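Local coordinates for protein GDP-L-fucose synthase (Campylobacter jejuni subsp. jejuni serotype O:2, PDB 7M13) that binds NADPH and acts as a GDP-D-glycero-L-gluco-heptose synthase in capsular polysaccharide biosynthesis, as a member of the NAD(P)-dependent epimerase/dehydratase family, at residues Gln50-Ala53 with Lys54-Glu58; Pro122-Glu125 with Glu126-Phe129; Met150-Ser153 with Tyr154-Tyr158. One frame throughout, in Å; residues are numbered along the deposited sequence.

Contact 1: Gln50-Ala53 with Lys54-Glu58; sequences QAVA and KFFKE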
ATOM      1  N   GLN B  50      -5.389  15.743  11.615  1.00 12.86           N
ATOM      2  CA  GLN B  50      -5.755  17.122  12.000  1.00 13.51           C
ATOM      3  C   GLN B  50      -4.500  17.864  12.476  1.00 11.29           C
ATOM      4  O   GLN B  50      -4.296  18.997  12.042  1.00 13.78           O
ATOM      5  CB  GLN B  50      -6.848  17.080  13.061  1.00 14.34           C
ATOM      6  CG  GLN B  50      -7.286  18.460  13.520  1.00 17.21           C
ATOM      7  CD  GLN B  50      -8.302  18.402  14.637  1.00 22.40           C
ATOM      8  OE1 GLN B  50      -8.592  17.361  15.231  1.00 24.16           O
ATOM      9  NE2 GLN B  50      -8.865  19.558  14.928  1.00 25.92           N
ATOM     10  N   ALA B  51      -3.721  17.253  13.347  1.00 11.45           N
ATOM     11  CA  ALA B  51      -2.540  17.961  13.905  1.00 12.44           C
ATOM     12  C   ALA B  51      -1.524  18.223  12.783  1.00 13.20           C
ATOM     13  O   ALA B  51      -0.832  19.270  12.752  1.00 13.16           O
ATOM     14  CB  ALA B  51      -1.935  17.160  15.013  1.00 13.04           C
ATOM     15  N   VAL B  52      -1.324  17.257  11.886  1.00 12.11           N
ATOM     16  CA  VAL B  52      -0.324  17.420  10.807  1.00 11.95           C
ATOM     17  C   VAL B  52      -0.778  18.508   9.827  1.00 12.38           C
ATOM     18  O   VAL B  52       0.037  19.363   9.439  1.00 12.17           O
ATOM     19  CB  VAL B  52      -0.032  16.083  10.114  1.00 11.80           C
ATOM     20  CG1 VAL B  52       0.875  16.326   8.922  1.00 12.90           C
ATOM     21  CG2 VAL B  52       0.598  15.122  11.089  1.00 13.40           C
ATOM     22  N   ALA B  53      -2.061  18.543   9.469  1.00 12.34           N
ATOM     23  CA  ALA B  53      -2.577  19.571   8.576  1.00 13.58           C
ATOM     24  C   ALA B  53      -2.365  20.951   9.226  1.00 14.08           C
ATOM     25  O   ALA B  53      -1.935  21.873   8.540  1.00 14.64           O
ATOM     26  CB  ALA B  53      -4.016  19.243   8.282  1.00 13.91           C
ATOM     27  N   LYS B  54      -2.663  21.076  10.512  1.00 13.75           N
ATOM     28  CA  LYS B  54      -2.494  22.370  11.224  1.00 14.86           C
ATOM     29  C   LYS B  54      -1.024  22.788  11.226  1.00 14.55           C
ATOM     30  O   LYS B  54      -0.719  23.978  11.006  1.00 14.55           O
ATOM     31  CB  LYS B  54      -2.957  22.256  12.678  1.00 17.19           C
ATOM     32  CG  LYS B  54      -4.450  22.371  12.902  1.00 24.74           C
ATOM     33  CD  LYS B  54      -4.768  22.404  14.374  1.00 29.99           C
ATOM     34  CE  LYS B  54      -6.248  22.535  14.668  1.00 34.51           C
ATOM     35  NZ  LYS B  54      -6.556  22.004  16.017  1.00 35.30           N
ATOM     36  N   PHE B  55      -0.116  21.851  11.484  1.00 12.46           N
ATOM     37  CA  PHE B  55       1.338  22.135  11.501  1.00 12.97           C
ATOM     38  C   PHE B  55       1.781  22.709  10.154  1.00 13.66           C
ATOM     39  O   PHE B  55       2.525  23.704  10.090  1.00 12.56           O
ATOM     40  CB  PHE B  55       2.148  20.882  11.838  1.00 13.24           C
ATOM     41  CG  PHE B  55       3.609  20.976  11.508  1.00 13.92           C
ATOM     42  CD1 PHE B  55       4.461  21.697  12.329  1.00 17.22           C
ATOM     43  CD2 PHE B  55       4.104  20.448  10.326  1.00 16.30           C
ATOM     44  CE1 PHE B  55       5.808  21.799  12.040  1.00 16.04           C
ATOM     45  CE2 PHE B  55       5.442  20.601  10.005  1.00 17.32           C
ATOM     46  CZ  PHE B  55       6.285  21.286  10.851  1.00 17.59           C
ATOM     47  N   PHE B  56       1.426  22.054   9.046  1.00 12.89           N
ATOM     48  CA  PHE B  56       1.859  22.510   7.712  1.00 13.65           C
ATOM     49  C   PHE B  56       1.288  23.883   7.386  1.00 15.43           C
ATOM     50  O   PHE B  56       2.014  24.731   6.841  1.00 14.78           O
ATOM     51  CB  PHE B  56       1.531  21.475   6.636  1.00 12.86           C
ATOM     52  CG  PHE B  56       2.614  20.438   6.494  1.00 12.31           C
ATOM     53  CD1 PHE B  56       3.693  20.657   5.657  1.00 11.97           C
ATOM     54  CD2 PHE B  56       2.579  19.260   7.218  1.00 12.17           C
ATOM     55  CE1 PHE B  56       4.715  19.724   5.588  1.00 11.85           C
ATOM     56  CE2 PHE B  56       3.568  18.304   7.111  1.00 12.12           C
ATOM     57  CZ  PHE B  56       4.647  18.559   6.299  1.00 11.64           C
ATOM     58  N   LYS B  57       0.031  24.130   7.761  1.00 15.54           N
ATOM     59  CA  LYS B  57      -0.622  25.434   7.471  1.00 16.02           C
ATOM     60  C   LYS B  57       0.034  26.529   8.324  1.00 15.85           C
ATOM     61  O   LYS B  57       0.207  27.658   7.809  1.00 18.27           O
ATOM     62  CB  LYS B  57      -2.133  25.306   7.718  1.00 19.53           C
ATOM     63  CG  LYS B  57      -3.007  26.310   6.963  1.00 29.65           C
ATOM     64  CD  LYS B  57      -2.935  26.211   5.444  1.00 37.54           C
ATOM     65  CE  LYS B  57      -3.501  24.939   4.836  1.00 40.05           C
ATOM     66  NZ  LYS B  57      -3.660  25.053   3.363  1.00 38.55           N
ATOM     67  N   GLU B  58       0.460  26.214   9.556  1.00 14.87           N
ATOM     68  CA  GLU B  58       1.084  27.233  10.456  1.00 16.11           C
ATOM     69  C   GLU B  58       2.544  27.497  10.050  1.00 17.22           C
ATOM     70  O   GLU B  58       3.003  28.668  10.047  1.00 18.93           O
ATOM     71  CB  GLU B  58       0.984  26.773  11.910  1.00 18.38           C
ATOM     72  CG  GLU B  58       1.756  27.620  12.922  1.00 19.21           C
ATOM     73  CD  GLU B  58       1.314  29.068  13.044  1.00 24.00           C
ATOM     74  OE1 GLU B  58       0.245  29.414  12.501  1.00 23.03           O
ATOM     75  OE2 GLU B  58       2.107  29.844  13.645  1.00 24.84           O
TER
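V52 and F56 touch on the buried side of helix 49-59. They sit one turn apart and lie side by side, pointing the same way. V52 CG1 reaches F56 CD2 at 3.8 Å and lies equally near F56 CE2, so one methyl meets the ring at its CD2-CE2 edge. CG1 stands anti to the backbone N (chi1 174°), which sets this branch beside the carbonyl carbon and next to the following turn. The F56 ring also turns its edge to the backbone: V52 O lies near the ring plane, 3.4 Å from F56 CD2. The same oxygen accepts the hydrogen bond of F56 N, at 3.1 Å and with an N-H...O angle of 168°. One face of F56 is filled by its neighbour, with F55 CE2 over the ring centre. Beyond the segments, V52 packs on N93, and F56 packs on N97 and S98, all of helix 80-100. The ring of F55 meets that of Y12.

The other side is looser. Q50 and K54 also run alongside each other, both with extended chains. Their ends come to 3.5 Å, Q50 NE2 to K54 NZ. As modelled, both nitrogens are donors, so the approach is no more than proximity. Nearer its root, K54 CG passes 3.5 Å from Q50 O. K54 is exposed, whereas Q50 is partly exposed and packs on Q50 of the second subunit. The backbone is regular on both sides: K54 N bonds to Q50 O and K57 N to A53 O, each at 3.1 Å. This is an amphipathic alpha-helix with i to i+4 pairing, flanking the parallel sheet of a Rossmann-type NADP domain.

Contact 2: Pro122-Glu125 with Glu126-Phe129; sequences PLKE and EYLF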
ATOM      1  N   PRO B 122      22.959  -8.115  -5.929  1.00 14.01           N
ATOM      2  CA  PRO B 122      22.500  -6.928  -5.212  1.00 13.54           C
ATOM      3  C   PRO B 122      21.132  -6.484  -5.735  1.00 12.98           C
ATOM      4  O   PRO B 122      20.825  -6.624  -6.907  1.00 13.29           O
ATOM      5  CB  PRO B 122      23.603  -5.915  -5.487  1.00 13.64           C
ATOM      6  CG  PRO B 122      24.080  -6.297  -6.886  1.00 15.29           C
ATOM      7  CD  PRO B 122      24.026  -7.805  -6.896  1.00 14.67           C
ATOM      8  N   LEU B 123      20.328  -5.902  -4.840  1.00 12.02           N
ATOM      9  CA  LEU B 123      18.923  -5.554  -5.152  1.00 12.87           C
ATOM     10  C   LEU B 123      18.851  -4.303  -6.008  1.00 11.78           C
ATOM     11  O   LEU B 123      19.352  -3.231  -5.585  1.00 11.75           O
ATOM     12  CB  LEU B 123      18.179  -5.315  -3.839  1.00 13.21           C
ATOM     13  CG  LEU B 123      18.104  -6.512  -2.914  1.00 13.64           C
ATOM     14  CD1 LEU B 123      17.755  -6.065  -1.504  1.00 14.67           C
ATOM     15  CD2 LEU B 123      17.092  -7.515  -3.458  1.00 14.90           C
ATOM     16  N   LYS B 124      18.256  -4.404  -7.190  1.00 11.33           N
ATOM     17  CA  LYS B 124      17.975  -3.272  -8.078  1.00 11.76           C
ATOM     18  C   LYS B 124      16.633  -2.670  -7.685  1.00 11.09           C
ATOM     19  O   LYS B 124      15.735  -3.396  -7.259  1.00 11.81           O
ATOM     20  CB  LYS B 124      17.959  -3.777  -9.510  1.00 13.21           C
ATOM     21  CG  LYS B 124      19.290  -4.308 -10.023  1.00 14.68           C
ATOM     22  CD  LYS B 124      19.242  -4.616 -11.518  1.00 15.89           C
ATOM     23  CE  LYS B 124      19.059  -3.421 -12.420  1.00 17.79           C
ATOM     24  NZ  LYS B 124      19.012  -3.807 -13.852  1.00 18.41           N
ATOM     25  N   GLU B 125      16.468  -1.407  -8.011  1.00 11.72           N
ATOM     26  CA  GLU B 125      15.192  -0.690  -7.727  1.00 11.95           C
ATOM     27  C   GLU B 125      14.048  -1.444  -8.412  1.00 12.85           C
ATOM     28  O   GLU B 125      12.923  -1.465  -7.870  1.00 12.15           O
ATOM     29  CB  GLU B 125      15.367   0.753  -8.149  1.00 12.01           C
ATOM     30  CG  GLU B 125      16.266   1.543  -7.219  1.00 11.57           C
ATOM     31  CD  GLU B 125      17.755   1.586  -7.558  1.00 12.44           C
ATOM     32  OE1 GLU B 125      18.195   0.807  -8.478  1.00 13.99           O
ATOM     33  OE2 GLU B 125      18.500   2.407  -6.948  1.00 12.29           O
ATOM     34  N   GLU B 126      14.289  -1.986  -9.595  1.00 12.27           N
ATOM     35  CA  GLU B 126      13.275  -2.628 -10.437  1.00 13.83           C
ATOM     36  C   GLU B 126      12.811  -3.940  -9.837  1.00 11.52           C
ATOM     37  O   GLU B 126      11.872  -4.508 -10.417  1.00 14.47           O
ATOM     38  CB  GLU B 126      13.825  -2.891 -11.842  1.00 16.88           C
ATOM     39  CG  GLU B 126      14.099  -1.636 -12.640  1.00 23.99           C
ATOM     40  CD  GLU B 126      15.496  -1.041 -12.487  1.00 29.75           C
ATOM     41  OE1 GLU B 126      15.817  -0.159 -13.328  1.00 42.16           O
ATOM     42  OE2 GLU B 126      16.266  -1.429 -11.543  1.00 19.02           O
ATOM     43  N   TYR B 127      13.394  -4.447  -8.743  1.00 12.17           N
ATOM     44  CA  TYR B 127      12.956  -5.721  -8.132  1.00 11.63           C
ATOM     45  C   TYR B 127      11.711  -5.506  -7.264  1.00 11.45           C
ATOM     46  O   TYR B 127      11.162  -6.492  -6.781  1.00 12.23           O
ATOM     47  CB  TYR B 127      14.105  -6.359  -7.343  1.00 10.43           C
ATOM     48  CG  TYR B 127      15.289  -6.797  -8.188  1.00 11.13           C
ATOM     49  CD1 TYR B 127      15.251  -6.778  -9.569  1.00 11.65           C
ATOM     50  CD2 TYR B 127      16.451  -7.209  -7.563  1.00 11.17           C
ATOM     51  CE1 TYR B 127      16.334  -7.237 -10.326  1.00 11.50           C
ATOM     52  CE2 TYR B 127      17.540  -7.640  -8.296  1.00 12.49           C
ATOM     53  CZ  TYR B 127      17.491  -7.635  -9.667  1.00 12.44           C
ATOM     54  OH  TYR B 127      18.596  -8.034 -10.402  1.00 13.11           O
ATOM     55  N   LEU B 128      11.277  -4.264  -7.044  1.00 11.68           N
ATOM     56  CA  LEU B 128       9.969  -4.011  -6.415  1.00 12.29           C
ATOM     57  C   LEU B 128       8.894  -4.879  -7.084  1.00 12.06           C
ATOM     58  O   LEU B 128       8.791  -4.854  -8.335  1.00 13.81           O
ATOM     59  CB  LEU B 128       9.690  -2.512  -6.508  1.00 13.79           C
ATOM     60  CG  LEU B 128       8.317  -2.088  -6.004  1.00 19.37           C
ATOM     61  CD1 LEU B 128       8.094  -2.557  -4.597  1.00 20.12           C
ATOM     62  CD2 LEU B 128       8.150  -0.578  -6.130  1.00 18.95           C
ATOM     63  N   PHE B 129       8.039  -5.536  -6.281  1.00 11.86           N
ATOM     64  CA  PHE B 129       6.885  -6.368  -6.706  1.00 13.38           C
ATOM     65  C   PHE B 129       7.294  -7.651  -7.435  1.00 14.44           C
ATOM     66  O   PHE B 129       6.381  -8.420  -7.885  1.00 17.06           O
ATOM     67  CB  PHE B 129       5.896  -5.552  -7.543  1.00 15.08           C
ATOM     68  CG  PHE B 129       4.992  -4.622  -6.775  1.00 15.90           C
ATOM     69  CD1 PHE B 129       4.410  -4.973  -5.567  1.00 19.92           C
ATOM     70  CD2 PHE B 129       4.698  -3.383  -7.290  1.00 22.25           C
ATOM     71  CE1 PHE B 129       3.551  -4.091  -4.916  1.00 19.22           C
ATOM     72  CE2 PHE B 129       3.866  -2.501  -6.625  1.00 22.22           C
ATOM     73  CZ  PHE B 129       3.260  -2.870  -5.473  1.00 17.91           C
TER
HETATM   74  O   HOH W   1      21.081  -7.915  -9.307  1.00 13.66           O
HETATM   75  O   HOH W   2      18.181   0.355 -11.087  1.00 23.07           O
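Y127 lays its ring against K124 across a 3-10 turn, in the loop between strand 105-111 and helix 138-158. The two side chains cross at a slant. K124 CB stands over the ring centre, 3.8 Å from the centroid and 9° off the normal. This is a CH-pi contact with the face. The aliphatic chain then continues towards the phenol end, and K124 CD comes to 3.7 Å from Y127 OH. K124 N lies over a face of the same ring. The tyrosine CG is anti to its own carbonyl carbon (chi1 -65°), which carries the ring back over the preceding residues. L123 packs obliquely against the ring, with its CD2 near Y127 CD2.

The turn itself is closed by Y127 N, which donates to K124 O at 3.0 Å. The donor sits well above the carbonyl plane, 51° out of it. The next bond, from L128 N to E125 O, is weak. E126 also slants across K124. Its chain bends at chi2, and OE2 comes to 3.5 Å from K124 CB. K124 NZ is 4.3 Å from E126 OE2, too far for a salt bridge, though the opposite charges probably attract. The carboxylates of E125 and E126 are neighbours too. A water lies between them, placed to donate to E125 OE1 and to E126 OE2, though it has more acceptors in reach than protons. E125 OE2 has its strongest partner elsewhere, the backbone N of N278. E125 N is buried without a partner. Beyond the turn, L128 packs on I145 of helix 138-158 and on Y138 of the second subunit. A second water bridges P122 and Y127: it lies 2.7 Å from Y127 OH and donates to P122 O.

Contact 3: Met150-Ser153 with Tyr154-Tyr158; sequences MCES and YNIQY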
ATOM      1  N   MET B 150       3.431   6.517  -3.225  1.00 10.70           N
ATOM      2  CA  MET B 150       2.767   7.801  -2.874  1.00 10.84           C
ATOM      3  C   MET B 150       3.628   8.966  -3.383  1.00 11.24           C
ATOM      4  O   MET B 150       3.054   9.909  -3.961  1.00 10.21           O
ATOM      5  CB  MET B 150       2.587   7.927  -1.358  1.00 14.77           C
ATOM      6  CG  MET B 150       1.266   7.374  -0.859  1.00 18.43           C
ATOM      7  SD  MET B 150      -0.090   8.565  -1.023  1.00 18.45           S
ATOM      8  CE  MET B 150       0.395   9.785   0.197  1.00 14.37           C
ATOM      9  N   CYS B 151       4.950   8.898  -3.175  1.00 11.20           N
ATOM     10  CA  CYS B 151       5.855   9.964  -3.632  1.00 11.64           C
ATOM     11  C   CYS B 151       5.786  10.041  -5.157  1.00 10.48           C
ATOM     12  O   CYS B 151       5.606  11.119  -5.743  1.00 11.01           O
ATOM     13  CB  CYS B 151       7.295   9.719  -3.205  1.00 12.55           C
ATOM     14  SG  CYS B 151       7.593   9.967  -1.437  1.00 14.17           S
ATOM     15  N   GLU B 152       5.979   8.909  -5.831  1.00 10.66           N
ATOM     16  CA  GLU B 152       6.066   8.889  -7.294  1.00 11.08           C
ATOM     17  C   GLU B 152       4.732   9.356  -7.866  1.00 10.84           C
ATOM     18  O   GLU B 152       4.705  10.073  -8.920  1.00 11.01           O
ATOM     19  CB  GLU B 152       6.397   7.480  -7.759  1.00 11.55           C
ATOM     20  CG  GLU B 152       6.457   7.325  -9.253  1.00 12.84           C
ATOM     21  CD  GLU B 152       6.740   5.884  -9.599  1.00 13.50           C
ATOM     22  OE1 GLU B 152       5.786   5.036  -9.527  1.00 14.84           O
ATOM     23  OE2 GLU B 152       7.934   5.602  -9.902  1.00 15.01           O
ATOM     24  N   SER B 153       3.617   8.907  -7.291  1.00 10.13           N
ATOM     25  CA  SER B 153       2.283   9.226  -7.872  1.00 10.29           C
ATOM     26  C   SER B 153       1.994  10.734  -7.764  1.00  9.83           C
ATOM     27  O   SER B 153       1.424  11.323  -8.687  1.00 10.90           O
ATOM     28  CB  SER B 153       1.214   8.422  -7.198  1.00 11.48           C
ATOM     29  OG  SER B 153       1.459   7.027  -7.362  1.00 11.73           O
ATOM     30  N   TYR B 154       2.381  11.374  -6.669  1.00 10.73           N
ATOM     31  CA  TYR B 154       2.281  12.851  -6.513  1.00 11.14           C
ATOM     32  C   TYR B 154       3.164  13.526  -7.569  1.00 11.60           C
ATOM     33  O   TYR B 154       2.753  14.510  -8.230  1.00 10.84           O
ATOM     34  CB  TYR B 154       2.605  13.295  -5.088  1.00 11.13           C
ATOM     35  CG  TYR B 154       1.387  13.267  -4.200  1.00 11.44           C
ATOM     36  CD1 TYR B 154       0.929  12.091  -3.652  1.00 11.70           C
ATOM     37  CD2 TYR B 154       0.573  14.385  -4.077  1.00 12.10           C
ATOM     38  CE1 TYR B 154      -0.224  12.059  -2.885  1.00 12.33           C
ATOM     39  CE2 TYR B 154      -0.587  14.360  -3.325  1.00 12.86           C
ATOM     40  CZ  TYR B 154      -1.007  13.183  -2.740  1.00 12.27           C
ATOM     41  OH  TYR B 154      -2.182  13.100  -2.017  1.00 12.78           O
ATOM     42  N   ASN B 155       4.351  12.983  -7.795  1.00 10.94           N
ATOM     43  CA  ASN B 155       5.285  13.595  -8.766  1.00 10.93           C
ATOM     44  C   ASN B 155       4.631  13.562 -10.158  1.00 13.56           C
ATOM     45  O   ASN B 155       4.722  14.527 -10.935  1.00 14.23           O
ATOM     46  CB  ASN B 155       6.605  12.840  -8.766  1.00 11.14           C
ATOM     47  CG  ASN B 155       7.382  12.990  -7.460  1.00 10.18           C
ATOM     48  OD1 ASN B 155       7.073  13.842  -6.600  1.00 11.53           O
ATOM     49  ND2 ASN B 155       8.381  12.144  -7.299  1.00 12.17           N
ATOM     50  N   ILE B 156       3.989  12.450 -10.495  1.00 11.99           N
ATOM     51  CA  ILE B 156       3.399  12.283 -11.839  1.00 12.54           C
ATOM     52  C   ILE B 156       2.134  13.132 -11.957  1.00 12.91           C
ATOM     53  O   ILE B 156       1.967  13.844 -12.970  1.00 14.70           O
ATOM     54  CB  ILE B 156       3.129  10.803 -12.125  1.00 12.73           C
ATOM     55  CG1 ILE B 156       4.440  10.022 -12.228  1.00 13.31           C
ATOM     56  CG2 ILE B 156       2.281  10.643 -13.384  1.00 14.78           C
ATOM     57  CD1 ILE B 156       4.273   8.532 -12.264  1.00 13.99           C
ATOM     58  N   GLN B 157       1.208  13.016 -11.017  1.00 12.22           N
ATOM     59  CA  GLN B 157      -0.101  13.691 -11.180  1.00 11.62           C
ATOM     60  C   GLN B 157       0.062  15.196 -10.972  1.00 12.83           C
ATOM     61  O   GLN B 157      -0.583  15.975 -11.725  1.00 14.58           O
ATOM     62  CB  GLN B 157      -1.153  13.142 -10.217  1.00 12.05           C
ATOM     63  CG  GLN B 157      -2.445  13.938 -10.295  1.00 12.99           C
ATOM     64  CD  GLN B 157      -3.593  13.386  -9.480  1.00 13.33           C
ATOM     65  OE1 GLN B 157      -3.469  12.351  -8.807  1.00 12.50           O
ATOM     66  NE2 GLN B 157      -4.715  14.098  -9.484  1.00 13.80           N
ATOM     67  N   TYR B 158       0.812  15.623  -9.968  1.00 12.98           N
ATOM     68  CA  TYR B 158       0.803  17.019  -9.481  1.00 12.59           C
ATOM     69  C   TYR B 158       2.134  17.726  -9.774  1.00 13.83           C
ATOM     70  O   TYR B 158       2.218  18.926  -9.411  1.00 15.98           O
ATOM     71  CB  TYR B 158       0.454  17.017  -8.006  1.00 13.69           C
ATOM     72  CG  TYR B 158      -0.969  16.651  -7.712  1.00 13.11           C
ATOM     73  CD1 TYR B 158      -1.997  17.484  -8.125  1.00 14.26           C
ATOM     74  CD2 TYR B 158      -1.299  15.535  -6.940  1.00 14.43           C
ATOM     75  CE1 TYR B 158      -3.315  17.183  -7.838  1.00 14.48           C
ATOM     76  CE2 TYR B 158      -2.613  15.261  -6.603  1.00 15.44           C
ATOM     77  CZ  TYR B 158      -3.631  16.074  -7.066  1.00 14.50           C
ATOM     78  OH  TYR B 158      -4.947  15.822  -6.763  1.00 15.12           O
TER
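A Met-aromatic contact joins M150 and Y154 near the C-terminal end of helix 138-158. The two side chains run alongside each other, one turn apart. M150 SD lies at the edge of the tyrosine ring, 5.3 Å from its centroid and 81° off the normal. M150 CE reaches Y154 CE1 at 3.9 Å, because the methionine chain bends at chi2 (-83°) and again at chi3. M150 O also sits at the ring edge, 3.1 Å from Y154 CD1, and accepts a hydrogen bond from Y154 N. The phenol OH bonds to H96 ND1 of helix 80-100. Both helices belong to the Rossmann-type domain, and C151 packs on F162 and T164 of strand 162-171 in its sheet.

On another side of the helix, E152 and I156 point the same way, with E152 CG 3.9 Å from I156 CD1. I156 N donates to E152 O at 2.9 Å. N155 N donates to C151 O. The side-chain amide of N155 lies close to that oxygen but does not bond to it. Its OD1 bonds to T160 OG1 and its ND2 to F162 O, tying the helix to the connecting loop and the start of strand 162-171. Q157 NE2 bonds to D82 OD2 of the second subunit.

In the fold
The three contacts follow one another along the chain, and none nests or crosses. Each is local and closes only a turn. Contact 1 comes first, on helix 49-59 before strand 63-66. Contact 2 follows strand 105-111 and turns the loop that leads to helix 138-158. Contact 3 lies on that helix, just before strand 162-171. Helix 80-100 links contacts 1 and 3, since side chains of both pack on it; their centres are 21 Å apart. Contacts 2 and 3 come within about 7 Å at their nearest atoms, and helix 138-158 connects them. All three reach the second subunit, contact 1 through a single residue.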